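Local coordinates for nucleoprotein (Human coronavirus NL63, PDB 5EPW) that probably packages the positive-strand viral RNA genome into a helical ribonucleocapsid during virion assembly, and is represented here by its C-terminal dimerization domain, at residues 30-35 with 54-59. Residues are numbered along the deposited sequence; the frame is centred on the assembly and turned at random.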
ATOM      1  N   PRO B  30       6.784  12.261   0.770  1.00 14.33           N
ATOM      2  CA  PRO B  30       8.129  12.830   0.530  1.00 13.85           C
ATOM      3  C   PRO B  30       8.178  13.784  -0.673  1.00 15.52           C
ATOM      4  O   PRO B  30       7.534  13.547  -1.686  1.00 14.29           O
ATOM      5  CB  PRO B  30       8.977  11.573   0.306  1.00 15.10           C
ATOM      6  CG  PRO B  30       8.003  10.709  -0.414  1.00 12.99           C
ATOM      7  CD  PRO B  30       6.707  10.851   0.349  1.00 14.29           C
ATOM      8  N   THR B  31       9.060  14.806  -0.550  1.00 15.41           N
ATOM      9  CA  THR B  31       9.321  15.854  -1.544  1.00 17.74           C
ATOM     10  C   THR B  31      10.804  16.172  -1.489  1.00 16.34           C
ATOM     11  O   THR B  31      11.489  15.660  -0.671  1.00 18.22           O
ATOM     12  CB  THR B  31       8.552  17.130  -1.210  1.00 18.07           C
ATOM     13  OG1 THR B  31       8.993  17.609   0.022  1.00 19.13           O
ATOM     14  CG2 THR B  31       7.049  16.881  -1.130  1.00 19.20           C
ATOM     15  N   ARG B  32      11.302  17.038  -2.369  1.00 17.80           N
ATOM     16  CA  ARG B  32      12.714  17.414  -2.318  1.00 19.78           C
ATOM     17  C   ARG B  32      13.091  18.005  -0.973  1.00 20.43           C
ATOM     18  O   ARG B  32      14.151  17.720  -0.406  1.00 25.19           O
ATOM     19  CB  ARG B  32      13.015  18.435  -3.422  1.00 24.24           C
ATOM     20  CG  ARG B  32      14.373  19.085  -3.235  1.00 34.07           C
ATOM     21  CD  ARG B  32      15.408  18.610  -4.173  1.00 44.81           C
ATOM     22  NE  ARG B  32      15.576  19.527  -5.297  1.00 45.91           N
ATOM     23  CZ  ARG B  32      16.005  19.148  -6.505  1.00 57.26           C
ATOM     24  NH1 ARG B  32      16.307  17.873  -6.754  1.00 48.03           N
ATOM     25  NH2 ARG B  32      16.113  20.047  -7.489  1.00 62.69           N
ATOM     26  N   GLU B  33      12.172  18.792  -0.399  1.00 22.42           N
ATOM     27  CA  GLU B  33      12.326  19.456   0.914  0.50 23.00           C
ATOM     28  C   GLU B  33      12.480  18.463   2.060  1.00 23.70           C
ATOM     29  O   GLU B  33      13.255  18.627   2.973  1.00 25.06           O
ATOM     30  CB  GLU B  33      11.114  20.369   1.172  0.50 24.83           C
ATOM     31  CG  GLU B  33      10.665  21.241  -0.018  0.50 29.85           C
ATOM     32  CD  GLU B  33       9.735  20.566  -1.014  0.50 28.32           C
ATOM     33  OE1 GLU B  33      10.187  20.328  -2.123  0.50 22.73           O
ATOM     34  OE2 GLU B  33       8.538  20.321  -0.713  0.50 36.01           O
ATOM     35  N   GLU B  34      11.685  17.365   2.015  1.00 20.08           N
ATOM     36  CA  GLU B  34      11.743  16.326   3.050  1.00 17.55           C
ATOM     37  C   GLU B  34      11.600  14.993   2.276  1.00 18.11           C
ATOM     38  O   GLU B  34      10.500  14.503   1.935  1.00 17.29           O
ATOM     39  CB  GLU B  34      10.594  16.449   4.026  1.00 21.94           C
ATOM     40  CG  GLU B  34      10.722  17.646   5.002  1.00 26.34           C
ATOM     41  CD  GLU B  34       9.696  17.554   6.116  1.00 32.56           C
ATOM     42  OE1 GLU B  34       8.540  17.755   5.773  1.00 30.99           O
ATOM     43  OE2 GLU B  34      10.062  17.248   7.289  1.00 45.24           O
ATOM     44  N   ASN B  35      12.762  14.460   1.957  1.00 17.59           N
ATOM     45  CA  ASN B  35      12.829  13.406   0.937  1.00 16.16           C
ATOM     46  C   ASN B  35      12.579  11.984   1.503  1.00 15.32           C
ATOM     47  O   ASN B  35      12.165  11.819   2.651  1.00 15.68           O
ATOM     48  CB  ASN B  35      14.116  13.553   0.151  1.00 17.78           C
ATOM     49  CG  ASN B  35      15.341  13.167   0.961  1.00 21.07           C
ATOM     50  OD1 ASN B  35      15.300  12.419   1.986  1.00 19.49           O
ATOM     51  ND2 ASN B  35      16.505  13.741   0.514  1.00 22.19           N
ATOM     52  N   LEU B  54      13.925   9.388  -7.643  1.00 16.12           N
ATOM     53  CA  LEU B  54      12.759   9.158  -6.788  1.00 16.56           C
ATOM     54  C   LEU B  54      13.100   9.376  -5.341  1.00 15.48           C
ATOM     55  O   LEU B  54      12.246   9.893  -4.529  1.00 14.37           O
ATOM     56  CB  LEU B  54      12.204   7.781  -7.026  1.00 17.00           C
ATOM     57  CG  LEU B  54      11.167   7.629  -8.088  1.00 21.23           C
ATOM     58  CD1 LEU B  54       9.801   8.187  -7.791  1.00 18.95           C
ATOM     59  CD2 LEU B  54      11.642   8.104  -9.451  1.00 22.69           C
ATOM     60  N   VAL B  55      14.230   8.916  -4.878  1.00 13.91           N
ATOM     61  CA  VAL B  55      14.666   9.101  -3.519  1.00 13.92           C
ATOM     62  C   VAL B  55      14.808  10.610  -3.155  1.00 15.49           C
ATOM     63  O   VAL B  55      14.367  11.069  -2.101  1.00 15.16           O
ATOM     64  CB  VAL B  55      15.967   8.297  -3.186  1.00 15.20           C
ATOM     65  CG1 VAL B  55      16.513   8.756  -1.868  1.00 16.21           C
ATOM     66  CG2 VAL B  55      15.666   6.780  -3.262  1.00 16.29           C
ATOM     67  N   GLN B  56      15.447  11.345  -4.066  1.00 16.50           N
ATOM     68  CA  GLN B  56      15.702  12.786  -3.893  0.50 16.42           C
ATOM     69  C   GLN B  56      14.471  13.657  -3.890  1.00 16.73           C
ATOM     70  O   GLN B  56      14.400  14.646  -3.185  1.00 18.18           O
ATOM     71  CB  GLN B  56      16.597  13.249  -5.081  0.50 17.63           C
ATOM     72  CG  GLN B  56      16.903  14.725  -5.133  0.50 21.23           C
ATOM     73  CD  GLN B  56      18.018  15.071  -6.093  0.50 23.77           C
ATOM     74  OE1 GLN B  56      19.113  15.323  -5.668  0.50 28.86           O
ATOM     75  NE2 GLN B  56      17.721  15.150  -7.360  0.50 23.12           N
ATOM     76  N   ASN B  57      13.516  13.307  -4.744  1.00 16.31           N
ATOM     77  CA  ASN B  57      12.382  14.187  -5.087  1.00 16.35           C
ATOM     78  C   ASN B  57      11.006  13.634  -4.627  1.00 14.15           C
ATOM     79  O   ASN B  57      10.036  14.333  -4.610  1.00 15.68           O
ATOM     80  CB  ASN B  57      12.372  14.490  -6.565  1.00 17.10           C
ATOM     81  CG  ASN B  57      13.557  15.343  -6.959  1.00 20.86           C
ATOM     82  OD1 ASN B  57      13.693  16.448  -6.447  1.00 21.41           O
ATOM     83  ND2 ASN B  57      14.462  14.801  -7.751  1.00 21.39           N
ATOM     84  N   GLY B  58      11.005  12.375  -4.135  1.00 14.58           N
ATOM     85  CA  GLY B  58       9.747  11.783  -3.668  1.00 13.05           C
ATOM     86  C   GLY B  58       8.645  11.882  -4.707  1.00 14.03           C
ATOM     87  O   GLY B  58       8.835  11.539  -5.940  1.00 14.03           O
ATOM     88  N   VAL B  59       7.419  12.219  -4.257  1.00 13.05           N
ATOM     89  CA  VAL B  59       6.268  12.339  -5.175  1.00 13.86           C
ATOM     90  C   VAL B  59       6.402  13.437  -6.240  1.00 14.60           C
ATOM     91  O   VAL B  59       5.646  13.452  -7.184  1.00 17.18           O
ATOM     92  CB  VAL B  59       4.949  12.446  -4.405  1.00 15.20           C
ATOM     93  CG1 VAL B  59       4.771  11.239  -3.420  1.00 15.25           C
ATOM     94  CG2 VAL B  59       4.783  13.823  -3.749  1.00 16.15           C
TER
HETATM   95  O   HOH W   1      16.068  15.960  -1.485  1.00 23.48           O
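The Arg-32 guanidinium has CG of Gln-56 at its edge, in plane. The two side chains run side by side, and their guanidinium and amide planes stand 88° apart. Asn-57 reaches the same group obliquely: its OD1 lies 3.0 Å from Arg-32 NH1, at an angle too poor for a hydrogen bond. CG of Arg-32 is anti to the backbone N (chi1 168°), and bends at chi2 and chi3 lay the chain beside both amides.

The direct hydrogen bond across the contact joins backbone atoms: Val-59 N donates to Pro-30 O at 2.9 Å, from above the carbonyl plane. Arg-32 CA sends a nearly straight CA-H...O contact to Gln-56 O, 3.4 Å away. Asn-35 CB lies 3.4 Å from Val-55 O. One water donates to Arg-32 O and Gln-56 O and accepts from Asn-35 ND2, so it bridges the two segments. Gly-58, just after helix 52-57, is the first residue to leave helical phi/psi, with positive phi; its CA makes a CA-H...O contact of 3.5 Å to Pro-30 O.

Thus the turn at 31-34, closed by Thr-31 N to Glu-34 O, sits against the C-terminal end of helix 52-57. Asn-35 N-caps helix 36-39, on which Pro-30 also packs. Val-59 touches Phe-64 of helix 64-68, and both Pro-30 and Val-59 meet Ala-75 of the second subunit.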